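Local coordinates for protein carbonic anhydrase (Trichomonas vaginalis, PDB 6Y04) that probably catalyses the reversible hydration of carbon dioxide to hydrogencarbonate and a proton, working with one bound zinc ion per subunit, at residues A33-M38 and N65-T70; M94-C99 and I168-G173; A104-L109 and W133-K138; N143-V148 and T176-G181. All coordinates share one frame; numbering follows the deposited sequence.

Contacts 1 and 2 form the metal end of the central sheet: strands 32-36 and 90-96 are neighbours in it, Val35 and Thr36 hydrogen-bond to Met94 across them, and both contacts supply ligands to the same zinc ion. Contact 1 is the most buried and touches without a hydrogen bond, whereas contact 2 adds a parallel strand pairing that runs out to a partly exposed loop. Contact 4 reaches the same sheet at the outer strand 175-179, by aliphatic packing with an exposed lysine at its margin. Contact 3 stands off the sheet, in helices close to the second subunit, and relies on a carboxylate; Phe137 links it to Cys99 and Asn143.

Contact 1. Residues A33-M38 and N65-T70. With ZN (zinc ion), chain C.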
loop_
_atom_site.group_PDB
_atom_site.type_symbol
_atom_site.label_atom_id
_atom_site.label_comp_id
_atom_site.label_asym_id
_atom_site.label_seq_id
_atom_site.Cartn_x
_atom_site.Cartn_y
_atom_site.Cartn_z
ATOM N N ALA A 33 -1.961 -6.766 10.626
ATOM C CA ALA A 33 -1.907 -6.030 9.377
ATOM C C ALA A 33 -2.190 -4.556 9.662
ATOM O O ALA A 33 -3.138 -4.238 10.384
ATOM C CB ALA A 33 -2.917 -6.605 8.409
ATOM N N ILE A 34 -1.363 -3.670 9.086
ATOM C CA ILE A 34 -1.585 -2.230 9.122
ATOM C C ILE A 34 -2.024 -1.765 7.734
ATOM O O ILE A 34 -1.346 -2.057 6.750
ATOM C CB ILE A 34 -0.321 -1.468 9.571
ATOM C CG1 ILE A 34 0.378 -2.109 10.777
ATOM C CG2 ILE A 34 -0.616 0.009 9.790
ATOM C CD1 ILE A 34 -0.405 -2.079 12.081
ATOM N N VAL A 35 -3.145 -1.025 7.677
ATOM C CA VAL A 35 -3.556 -0.316 6.470
ATOM C C VAL A 35 -3.387 1.183 6.697
ATOM O O VAL A 35 -3.998 1.749 7.600
ATOM C CB VAL A 35 -4.997 -0.671 6.035
ATOM C CG1 VAL A 35 -5.416 0.082 4.777
ATOM C CG2 VAL A 35 -5.182 -2.175 5.842
ATOM N N THR A 36 -2.555 1.827 5.877
ATOM C CA THR A 36 -2.320 3.250 6.069
ATOM C C THR A 36 -2.203 3.947 4.715
ATOM O O THR A 36 -2.438 3.331 3.675
ATOM C CB THR A 36 -1.195 3.508 7.083
ATOM O OG1 THR A 36 -1.333 4.852 7.544
ATOM C CG2 THR A 36 0.195 3.277 6.526
ATOM N N CYS A 37 -1.859 5.240 4.757
ATOM C CA CYS A 37 -1.866 6.085 3.575
ATOM C C CYS A 37 -0.495 6.071 2.898
ATOM O O CYS A 37 0.521 5.754 3.515
ATOM C CB CYS A 37 -2.246 7.518 3.924
ATOM S SG CYS A 37 -2.427 8.545 2.442
ATOM N N MET A 38 -0.479 6.442 1.616
ATOM C CA MET A 38 0.755 6.457 0.848
ATOM C C MET A 38 1.569 7.716 1.160
ATOM O O MET A 38 2.662 7.878 0.627
ATOM C CB MET A 38 0.451 6.413 -0.652
ATOM C CG MET A 38 -0.157 7.698 -1.162
ATOM S SD MET A 38 -0.511 7.668 -2.924
ATOM C CE MET A 38 -0.906 9.393 -3.213
ATOM N N ASN A 65 -6.091 5.372 2.388
ATOM C CA ASN A 65 -6.238 4.146 3.170
ATOM C C ASN A 65 -7.710 3.747 3.333
ATOM O O ASN A 65 -8.147 3.401 4.434
ATOM C CB ASN A 65 -5.560 4.263 4.541
ATOM C CG ASN A 65 -5.990 5.494 5.313
ATOM O OD1 ASN A 65 -5.419 6.570 5.139
ATOM N ND2 ASN A 65 -7.005 5.351 6.150
ATOM N N GLY A 66 -8.463 3.787 2.228
ATOM C CA GLY A 66 -9.906 3.636 2.293
ATOM C C GLY A 66 -10.376 2.271 1.802
ATOM O O GLY A 66 -9.863 1.739 0.815
ATOM N N ILE A 67 -11.340 1.706 2.534
ATOM C CA ILE A 67 -12.148 0.602 2.048
ATOM C C ILE A 67 -13.590 1.092 2.031
ATOM O O ILE A 67 -14.186 1.312 3.081
ATOM C CB ILE A 67 -11.985 -0.655 2.932
ATOM C CG1 ILE A 67 -10.523 -1.091 3.062
ATOM C CG2 ILE A 67 -12.875 -1.790 2.449
ATOM C CD1 ILE A 67 -9.773 -0.385 4.174
ATOM N N TRP A 68 -14.127 1.293 0.827
ATOM C CA TRP A 68 -15.503 1.729 0.679
ATOM C C TRP A 68 -16.364 0.576 0.166
ATOM O O TRP A 68 -17.591 0.661 0.196
ATOM C CB TRP A 68 -15.592 2.983 -0.206
ATOM C CG TRP A 68 -14.791 2.925 -1.475
ATOM C CD1 TRP A 68 -13.532 3.415 -1.668
ATOM C CD2 TRP A 68 -15.192 2.360 -2.741
ATOM N NE1 TRP A 68 -13.122 3.189 -2.954
ATOM C CE2 TRP A 68 -14.117 2.548 -3.641
ATOM C CE3 TRP A 68 -16.350 1.719 -3.210
ATOM C CZ2 TRP A 68 -14.169 2.119 -4.971
ATOM C CZ3 TRP A 68 -16.402 1.281 -4.519
ATOM C CH2 TRP A 68 -15.321 1.483 -5.387
ATOM N N THR A 69 -15.708 -0.500 -0.289
ATOM C CA THR A 69 -16.380 -1.629 -0.914
ATOM C C THR A 69 -16.493 -2.788 0.074
ATOM O O THR A 69 -15.643 -2.940 0.957
ATOM C CB THR A 69 -15.635 -2.085 -2.179
ATOM O OG1 THR A 69 -16.477 -2.998 -2.882
ATOM C CG2 THR A 69 -14.307 -2.755 -1.893
ATOM N N THR A 70 -17.545 -3.599 -0.094
ATOM C CA THR A 70 -17.632 -4.885 0.589
ATOM C C THR A 70 -17.420 -6.035 -0.400
ATOM O O THR A 70 -17.597 -7.198 -0.048
ATOM C CB THR A 70 -18.894 -5.027 1.454
ATOM O OG1 THR A 70 -20.013 -5.223 0.587
ATOM C CG2 THR A 70 -19.124 -3.860 2.395
HETATM ZN ZN ZN C . -3.306 10.628 3.038
HETATM O O HOH W 1 -2.587 11.818 1.605
#
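The end of strand 32-36 passes the loop that follows strand 57-61, the backbones coming nearest where Cys37 CA and Asn65 CA are 4.8 Å apart, with no hydrogen bond between the segments. Asn65 does most of the touching. The backbone brings Asn65 CB to 3.4 Å from Thr36 O. Its CG stands in the crowded position between the backbone N and the carbonyl carbon (chi1 52°), which turns the amide toward Cys37. Asn65 OD1 rests on Cys37 CB at 3.5 Å, a van der Waals contact with the carbon that carries the sulfur. In the beta-class carbonic anhydrase fold this strand end delivers a zinc ligand: Cys37 SG, anti to its backbone N (chi1 -174°), binds ZN at 2.3 Å. His96 and Cys99 are the other protein ligands, and water 1 lies 2.0 Å from ZN as the fourth. Thr36 points away from the loop, and its OG1 is hydrogen-bonded to Met94 O on the adjoining strand. Val35 crosses Asn65 obliquely, Val35 CG1 lying 4.2 Å from Asn65 CB. Val35 CG1 also meets Ile67 CD1 at 4.4 Å, an apolar touch beside helix 74-85.

Contact 2. Residues M94-C99 and I168-G173. With ZN (zinc ion), chain C.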
loop_
_atom_site.group_PDB
_atom_site.type_symbol
_atom_site.label_atom_id
_atom_site.label_comp_id
_atom_site.label_asym_id
_atom_site.label_seq_id
_atom_site.Cartn_x
_atom_site.Cartn_y
_atom_site.Cartn_z
ATOM N N MET A 94 -5.312 2.788 9.800
ATOM C CA MET A 94 -4.719 3.990 10.364
ATOM C C MET A 94 -4.714 5.123 9.337
ATOM O O MET A 94 -3.879 5.148 8.427
ATOM C CB MET A 94 -3.296 3.713 10.852
ATOM C CG MET A 94 -2.624 4.936 11.421
ATOM S SD MET A 94 -1.160 4.543 12.371
ATOM C CE MET A 94 -0.066 3.999 11.061
ATOM N N GLY A 95 -5.656 6.058 9.518
ATOM C CA GLY A 95 -5.729 7.268 8.720
ATOM C C GLY A 95 -4.880 8.377 9.329
ATOM O O GLY A 95 -4.238 8.181 10.358
ATOM N N HIS A 96 -4.874 9.547 8.687
ATOM C CA HIS A 96 -4.058 10.642 9.181
ATOM C C HIS A 96 -4.726 11.979 8.894
ATOM O O HIS A 96 -5.462 12.117 7.921
ATOM C CB HIS A 96 -2.640 10.564 8.603
ATOM C CG HIS A 96 -2.564 10.874 7.143
ATOM N ND1 HIS A 96 -2.054 12.067 6.675
ATOM C CD2 HIS A 96 -2.937 10.167 6.050
ATOM C CE1 HIS A 96 -2.104 12.081 5.362
ATOM N NE2 HIS A 96 -2.647 10.932 4.950
ATOM N N GLU A 97 -4.432 12.950 9.769
ATOM C CA GLU A 97 -4.867 14.332 9.640
ATOM C C GLU A 97 -4.147 14.951 8.446
ATOM O O GLU A 97 -3.028 14.552 8.131
ATOM C CB GLU A 97 -4.557 15.097 10.931
ATOM C CG GLU A 97 -4.705 14.242 12.185
ATOM C CD GLU A 97 -4.716 14.952 13.530
ATOM O OE1 GLU A 97 -5.162 16.120 13.577
ATOM O OE2 GLU A 97 -4.287 14.327 14.532
ATOM N N CYS A 98 -4.802 15.911 7.781
ATOM C CA CYS A 98 -4.244 16.625 6.637
ATOM C C CYS A 98 -4.038 15.659 5.467
ATOM O O CYS A 98 -3.046 15.769 4.750
ATOM C CB CYS A 98 -2.916 17.308 6.974
ATOM S SG CYS A 98 -2.936 18.379 8.441
ATOM N N CYS A 99 -4.975 14.715 5.275
ATOM C CA CYS A 99 -4.853 13.721 4.220
ATOM C C CYS A 99 -5.163 14.420 2.898
ATOM O O CYS A 99 -6.036 15.289 2.860
ATOM C CB CYS A 99 -5.815 12.551 4.429
ATOM S SG CYS A 99 -5.568 11.181 3.263
ATOM N N ILE A 168 -3.170 8.924 12.923
ATOM C CA ILE A 168 -1.826 9.417 13.170
ATOM C C ILE A 168 -1.731 10.843 12.635
ATOM O O ILE A 168 -2.330 11.176 11.611
ATOM C CB ILE A 168 -0.740 8.479 12.589
ATOM C CG1 ILE A 168 0.672 8.943 12.956
ATOM C CG2 ILE A 168 -0.896 8.289 11.086
ATOM C CD1 ILE A 168 1.768 7.947 12.654
ATOM N N HIS A 169 -0.977 11.676 13.361
ATOM C CA HIS A 169 -0.645 13.012 12.899
ATOM C C HIS A 169 0.646 12.967 12.086
ATOM O O HIS A 169 1.690 12.546 12.584
ATOM C CB HIS A 169 -0.569 14.001 14.070
ATOM C CG HIS A 169 -0.515 15.413 13.592
ATOM N ND1 HIS A 169 0.558 15.907 12.859
ATOM C CD2 HIS A 169 -1.398 16.429 13.700
ATOM C CE1 HIS A 169 0.331 17.164 12.540
ATOM N NE2 HIS A 169 -0.856 17.507 13.054
ATOM N N PRO A 170 0.635 13.435 10.820
ATOM C CA PRO A 170 1.783 13.243 9.931
ATOM C C PRO A 170 3.033 14.054 10.291
ATOM O O PRO A 170 4.118 13.771 9.781
ATOM C CB PRO A 170 1.219 13.601 8.547
ATOM C CG PRO A 170 0.081 14.557 8.832
ATOM C CD PRO A 170 -0.476 14.161 10.184
ATOM N N ASP A 171 2.891 15.029 11.197
ATOM C CA ASP A 171 4.022 15.850 11.614
ATOM C C ASP A 171 4.603 15.355 12.934
ATOM O O ASP A 171 5.800 15.110 13.017
ATOM C CB ASP A 171 3.636 17.323 11.727
ATOM C CG ASP A 171 3.355 17.962 10.383
ATOM O OD1 ASP A 171 4.126 17.685 9.433
ATOM O OD2 ASP A 171 2.373 18.731 10.293
ATOM N N THR A 172 3.747 15.236 13.957
ATOM C CA THR A 172 4.171 14.922 15.313
ATOM C C THR A 172 4.324 13.412 15.473
ATOM O O THR A 172 5.191 12.955 16.218
ATOM C CB THR A 172 3.171 15.436 16.363
ATOM O OG1 THR A 172 1.947 14.715 16.227
ATOM C CG2 THR A 172 2.901 16.923 16.268
ATOM N N GLY A 173 3.453 12.664 14.781
ATOM C CA GLY A 173 3.435 11.213 14.842
ATOM C C GLY A 173 2.545 10.695 15.967
ATOM O O GLY A 173 2.557 9.505 16.262
HETATM ZN ZN ZN C . -3.306 10.628 3.038
HETATM O O HOH W 1 -2.587 11.818 1.605
#
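Two of the three protein ligands of the beta-class carbonic anhydrase zinc site sit here, at the end of strand 90-96, where it pairs in parallel with strand 163-168, and in the loop just after it. His96 NE2 binds ZN at 2.0 Å and Cys99 SG binds it at 2.3 Å; Cys37 and water 1 complete the four. His96 CG stands between the backbone N and the carbonyl carbon (chi1 70°), and Cys99 CB lies over one face of the ring, toward the rim. At the ring edge, near its plane, Pro170 CG comes to 3.9 Å from His96 ND1. The same His96 ND1 donates a weak, bent bond to Glu97 O, which would help fix the rotation of the ring. Backbone pairing brackets His96: Ile168 N gives a straight bond of 2.9 Å to Gly95 O (168° at the hydrogen), and Glu97 N returns a weak one to Ile168 O. Met94 CG meets Ile168 CG2 at 3.8 Å. Further out, the Glu97 and His169 side chains cross at about a right angle, carboxylate and ring planes 69° apart, with Glu97 CD 3.6 Å from His169 CD2. Asp171 N donates in the ring plane to His169 ND1 at 3.0 Å.

Contact 3. Residues A104-L109 and W133-K138; sequences ASTDSL and WVDDFK
The flat group that carries this contact is the carboxylate of Asp135, while the rings of its segment turn elsewhere: the Trp133 indole meets Trp68 edge-to-face, and Phe137 packs on Cys99 and Met101. Both Asp135 oxygens turn their syn lone pairs to one residue, Thr106. Asp135 OD1 accepts from Thr106 N at 3.2 Å, with 151° at the hydrogen, and Asp135 OD2 accepts from Thr106 OG1 at 2.7 Å. Main chain and side chain of the threonine are thus held by a two-pronged grip that should keep the carboxylate from rotating. Thr106 OG1 reaches it from between the backbone N and the carbonyl carbon (chi1 42°). Beside this polar pair, Val134 CG2 presses against Thr106 CG2 at 3.8 Å, and Val134 CG1 meets Leu109 CD1 tip to tip, also at 3.8 Å. Leu109 also packs on Tyr84 of the second subunit. Ser105 is the N-cap of helix 106-115: Ser105 OG accepts from Ser108 N at 3.1 Å, and Ser105 O takes both Leu109 N and Ser108 OG. Positive polarity at this helix start would probably suit the aspartate's charge. This is a serine N-cap, with the helix's first residue clasped by a carboxylate from the end of helix 120-134.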
loop_
_atom_site.group_PDB
_atom_site.type_symbol
_atom_site.label_atom_id
_atom_site.label_comp_id
_atom_site.label_asym_id
_atom_site.label_seq_id
_atom_site.Cartn_x
_atom_site.Cartn_y
_atom_site.Cartn_z
ATOM N N ALA A 104 -9.150 16.368 -2.565
ATOM C CA ALA A 104 -9.055 15.822 -3.907
ATOM C C ALA A 104 -10.458 15.443 -4.366
ATOM O O ALA A 104 -11.238 14.869 -3.616
ATOM C CB ALA A 104 -8.131 14.630 -3.927
ATOM N N SER A 105 -10.778 15.790 -5.609
ATOM C CA SER A 105 -12.099 15.547 -6.160
ATOM C C SER A 105 -11.940 15.135 -7.616
ATOM O O SER A 105 -10.854 15.265 -8.173
ATOM C CB SER A 105 -12.958 16.773 -6.030
ATOM O OG SER A 105 -12.472 17.807 -6.865
ATOM N N THR A 106 -13.029 14.653 -8.228
ATOM C CA THR A 106 -13.006 14.283 -9.634
ATOM C C THR A 106 -12.805 15.532 -10.489
ATOM O O THR A 106 -12.161 15.475 -11.534
ATOM C CB THR A 106 -14.237 13.457 -10.040
ATOM O OG1 THR A 106 -15.390 14.037 -9.434
ATOM C CG2 THR A 106 -14.144 12.009 -9.614
ATOM N N ASP A 107 -13.336 16.666 -10.012
ATOM C CA ASP A 107 -13.180 17.935 -10.701
ATOM C C ASP A 107 -11.708 18.326 -10.762
ATOM O O ASP A 107 -11.210 18.623 -11.839
ATOM C CB ASP A 107 -14.134 18.987 -10.132
ATOM C CG ASP A 107 -15.562 18.807 -10.634
ATOM O OD1 ASP A 107 -15.852 17.753 -11.242
ATOM O OD2 ASP A 107 -16.380 19.727 -10.433
ATOM N N SER A 108 -11.027 18.309 -9.610
ATOM C CA SER A 108 -9.649 18.772 -9.504
ATOM C C SER A 108 -8.710 17.836 -10.264
ATOM O O SER A 108 -7.789 18.288 -10.937
ATOM C CB SER A 108 -9.223 18.949 -8.062
ATOM O OG SER A 108 -8.928 17.704 -7.444
ATOM N N LEU A 109 -8.977 16.527 -10.176
ATOM C CA LEU A 109 -8.164 15.552 -10.887
ATOM C C LEU A 109 -8.420 15.676 -12.383
ATOM O O LEU A 109 -7.482 15.585 -13.174
ATOM C CB LEU A 109 -8.458 14.138 -10.379
ATOM C CG LEU A 109 -7.883 13.803 -9.004
ATOM C CD1 LEU A 109 -8.508 12.537 -8.468
ATOM C CD2 LEU A 109 -6.365 13.664 -9.032
ATOM N N TRP A 133 -13.629 6.860 -4.869
ATOM C CA TRP A 133 -12.399 6.976 -4.096
ATOM C C TRP A 133 -12.232 8.381 -3.517
ATOM O O TRP A 133 -11.919 8.540 -2.334
ATOM C CB TRP A 133 -11.174 6.602 -4.944
ATOM C CG TRP A 133 -10.851 5.141 -5.036
ATOM C CD1 TRP A 133 -10.061 4.419 -4.189
ATOM C CD2 TRP A 133 -11.269 4.229 -6.069
ATOM N NE1 TRP A 133 -9.976 3.120 -4.609
ATOM C CE2 TRP A 133 -10.704 2.970 -5.759
ATOM C CE3 TRP A 133 -12.069 4.345 -7.216
ATOM C CZ2 TRP A 133 -10.924 1.841 -6.552
ATOM C CZ3 TRP A 133 -12.279 3.230 -8.004
ATOM C CH2 TRP A 133 -11.713 1.995 -7.672
ATOM N N VAL A 134 -12.419 9.400 -4.367
ATOM C CA VAL A 134 -11.921 10.731 -4.046
ATOM C C VAL A 134 -13.031 11.632 -3.504
ATOM O O VAL A 134 -12.771 12.458 -2.630
ATOM C CB VAL A 134 -11.135 11.367 -5.215
ATOM C CG1 VAL A 134 -9.895 10.546 -5.558
ATOM C CG2 VAL A 134 -12.002 11.589 -6.445
ATOM N N ASP A 135 -14.257 11.471 -4.015
ATOM C CA ASP A 135 -15.352 12.345 -3.626
ATOM C C ASP A 135 -15.989 11.860 -2.326
ATOM O O ASP A 135 -16.423 12.669 -1.510
ATOM C CB ASP A 135 -16.364 12.509 -4.760
ATOM C CG ASP A 135 -15.809 13.277 -5.943
ATOM O OD1 ASP A 135 -14.990 14.189 -5.714
ATOM O OD2 ASP A 135 -16.201 12.955 -7.081
ATOM N N ASP A 136 -16.028 10.534 -2.144
ATOM C CA ASP A 136 -16.625 9.942 -0.958
ATOM C C ASP A 136 -15.720 10.152 0.256
ATOM O O ASP A 136 -16.191 10.060 1.388
ATOM C CB ASP A 136 -17.061 8.493 -1.204
ATOM C CG ASP A 136 -18.138 8.362 -2.274
ATOM O OD1 ASP A 136 -18.739 9.398 -2.630
ATOM O OD2 ASP A 136 -18.367 7.224 -2.751
ATOM N N PHE A 137 -14.436 10.446 0.011
ATOM C CA PHE A 137 -13.494 10.782 1.071
ATOM C C PHE A 137 -13.793 12.184 1.615
ATOM O O PHE A 137 -13.292 13.185 1.099
ATOM C CB PHE A 137 -12.045 10.624 0.594
ATOM C CG PHE A 137 -11.021 10.569 1.702
ATOM C CD1 PHE A 137 -10.733 11.691 2.474
ATOM C CD2 PHE A 137 -10.326 9.398 1.970
ATOM C CE1 PHE A 137 -9.795 11.639 3.495
ATOM C CE2 PHE A 137 -9.379 9.348 2.986
ATOM C CZ PHE A 137 -9.116 10.467 3.747
ATOM N N LYS A 138 -14.604 12.231 2.678
ATOM C CA LYS A 138 -15.098 13.474 3.245
ATOM C C LYS A 138 -14.086 14.021 4.246
ATOM O O LYS A 138 -13.667 15.170 4.143
ATOM C CB LYS A 138 -16.448 13.242 3.937
ATOM C CG LYS A 138 -17.577 12.725 3.051
ATOM C CD LYS A 138 -17.986 13.704 1.968
ATOM C CE LYS A 138 -18.735 14.900 2.522
ATOM N NZ LYS A 138 -18.480 16.129 1.733
#

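Contact 4. Residues N143-V148 and T176-G181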
loop_
_atom_site.group_PDB
_atom_site.type_symbol
_atom_site.label_atom_id
_atom_site.label_comp_id
_atom_site.label_asym_id
_atom_site.label_seq_id
_atom_site.Cartn_x
_atom_site.Cartn_y
_atom_site.Cartn_z
ATOM N N ASN A 143 -13.605 8.586 7.384
ATOM C CA ASN A 143 -13.067 7.572 6.492
ATOM C C ASN A 143 -12.566 6.373 7.296
ATOM O O ASN A 143 -12.743 5.232 6.872
ATOM C CB ASN A 143 -11.985 8.117 5.549
ATOM C CG ASN A 143 -11.377 7.037 4.672
ATOM O OD1 ASN A 143 -12.030 6.532 3.753
ATOM N ND2 ASN A 143 -10.141 6.651 4.961
ATOM N N ILE A 144 -11.936 6.639 8.446
ATOM C CA ILE A 144 -11.458 5.573 9.311
ATOM C C ILE A 144 -12.656 4.754 9.793
ATOM O O ILE A 144 -12.670 3.533 9.651
ATOM C CB ILE A 144 -10.624 6.109 10.490
ATOM C CG1 ILE A 144 -9.275 6.671 10.040
ATOM C CG2 ILE A 144 -10.437 5.027 11.549
ATOM C CD1 ILE A 144 -8.692 7.700 10.998
ATOM N N LYS A 145 -13.656 5.447 10.348
ATOM C CA LYS A 145 -14.843 4.812 10.902
ATOM C C LYS A 145 -15.539 3.972 9.830
ATOM O O LYS A 145 -15.944 2.844 10.094
ATOM C CB LYS A 145 -15.776 5.869 11.504
ATOM C CG LYS A 145 -15.449 6.282 12.934
ATOM C CD LYS A 145 -16.051 7.610 13.367
ATOM C CE LYS A 145 -15.953 7.827 14.863
ATOM N NZ LYS A 145 -16.194 9.238 15.256
ATOM N N ASN A 146 -15.653 4.529 8.620
ATOM C CA ASN A 146 -16.350 3.902 7.504
ATOM C C ASN A 146 -15.537 2.723 6.960
ATOM O O ASN A 146 -16.096 1.699 6.567
ATOM C CB ASN A 146 -16.698 4.943 6.436
ATOM C CG ASN A 146 -17.686 4.442 5.398
ATOM O OD1 ASN A 146 -18.893 4.596 5.566
ATOM N ND2 ASN A 146 -17.192 3.843 4.323
ATOM N N SER A 147 -14.211 2.870 6.947
ATOM C CA SER A 147 -13.331 1.828 6.451
ATOM C C SER A 147 -13.371 0.627 7.385
ATOM O O SER A 147 -13.463 -0.508 6.927
ATOM C CB SER A 147 -11.934 2.341 6.276
ATOM O OG SER A 147 -11.855 3.117 5.102
ATOM N N VAL A 148 -13.325 0.900 8.693
ATOM C CA VAL A 148 -13.418 -0.151 9.696
ATOM C C VAL A 148 -14.754 -0.879 9.548
ATOM O O VAL A 148 -14.825 -2.084 9.761
ATOM C CB VAL A 148 -13.198 0.398 11.120
ATOM C CG1 VAL A 148 -13.485 -0.642 12.190
ATOM C CG2 VAL A 148 -11.790 0.940 11.279
ATOM N N THR A 176 -3.864 8.412 17.865
ATOM C CA THR A 176 -5.020 8.359 18.746
ATOM C C THR A 176 -5.956 7.243 18.275
ATOM O O THR A 176 -6.238 7.132 17.086
ATOM C CB THR A 176 -5.706 9.729 18.900
ATOM O OG1 THR A 176 -6.970 9.736 18.235
ATOM C CG2 THR A 176 -4.881 10.909 18.435
ATOM N N THR A 177 -6.441 6.436 19.226
ATOM C CA THR A 177 -7.384 5.360 18.971
ATOM C C THR A 177 -8.738 5.949 18.587
ATOM O O THR A 177 -9.238 6.854 19.248
ATOM C CB THR A 177 -7.468 4.441 20.197
ATOM O OG1 THR A 177 -6.144 3.950 20.405
ATOM C CG2 THR A 177 -8.414 3.272 20.044
ATOM N N ILE A 178 -9.319 5.431 17.504
ATOM C CA ILE A 178 -10.637 5.862 17.062
ATOM C C ILE A 178 -11.640 4.742 17.332
ATOM O O ILE A 178 -12.662 4.976 17.972
ATOM C CB ILE A 178 -10.608 6.284 15.580
ATOM C CG1 ILE A 178 -9.516 7.321 15.293
ATOM C CG2 ILE A 178 -11.979 6.759 15.122
ATOM C CD1 ILE A 178 -9.666 8.639 16.037
ATOM N N ILE A 179 -11.324 3.524 16.863
ATOM C CA ILE A 179 -12.161 2.363 17.139
ATOM C C ILE A 179 -11.315 1.243 17.737
ATOM O O ILE A 179 -10.274 0.893 17.192
ATOM C CB ILE A 179 -12.929 1.905 15.881
ATOM C CG1 ILE A 179 -13.966 2.945 15.454
ATOM C CG2 ILE A 179 -13.586 0.550 16.094
ATOM C CD1 ILE A 179 -14.604 2.670 14.105
ATOM N N ASN A 180 -11.781 0.688 18.861
ATOM C CA ASN A 180 -11.214 -0.516 19.452
ATOM C C ASN A 180 -12.071 -1.705 19.016
ATOM O O ASN A 180 -13.264 -1.739 19.300
ATOM C CB ASN A 180 -11.148 -0.394 20.978
ATOM C CG ASN A 180 -10.656 -1.638 21.696
ATOM O OD1 ASN A 180 -10.982 -2.767 21.321
ATOM N ND2 ASN A 180 -9.867 -1.441 22.738
ATOM N N GLY A 181 -11.453 -2.685 18.339
ATOM C CA GLY A 181 -12.219 -3.697 17.631
ATOM C C GLY A 181 -12.321 -5.042 18.347
ATOM O O GLY A 181 -12.780 -6.000 17.738
#
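Asn143 O is the best-held polar atom, gripped by two donors from one residue a turn later: Ser147 N at 2.8 Å, the regular helix bond, and Ser147 OG at 2.9 Å from Asn143 O. The hydroxyl comes from above the carbonyl plane, 32° out of it, and its oxygen in turn accepts from Ile67 N in the loop 65-70. All this lies on the side of the helix turned from the strand. Across the contact there is no hydrogen bond; aliphatic carbons do the work. Val148 and Ile179 reach toward each other tip to tip, Val148 CG1 standing 4.0 Å from Ile179 CD1. With CD1 anti to CA (chi2 171°), Ile179 CD1 also lies 3.9 Å from Lys145 CA and so fits between two successive turns. Lys145 runs extended, crossing Ile178 at about a right angle with Lys145 CE 4.1 Å from Ile178 CG2, so its aliphatic stem rather than its charge covers the isoleucine. Ile144 CG2 adds a looser touch on Ile178 CB at 4.2 Å. Two consecutive isoleucines can face the helix because Ile178 and Ile179 form a classic beta bulge opposite Gly165. The helix segment crosses the strand at 47°, their axes 8.8 Å apart; helix 140-152 lies over the outer strand 175-179 and reaches inward, Ile144 touching Leu167 of strand 163-168 and Val148 touching Ile93 of strand 90-96.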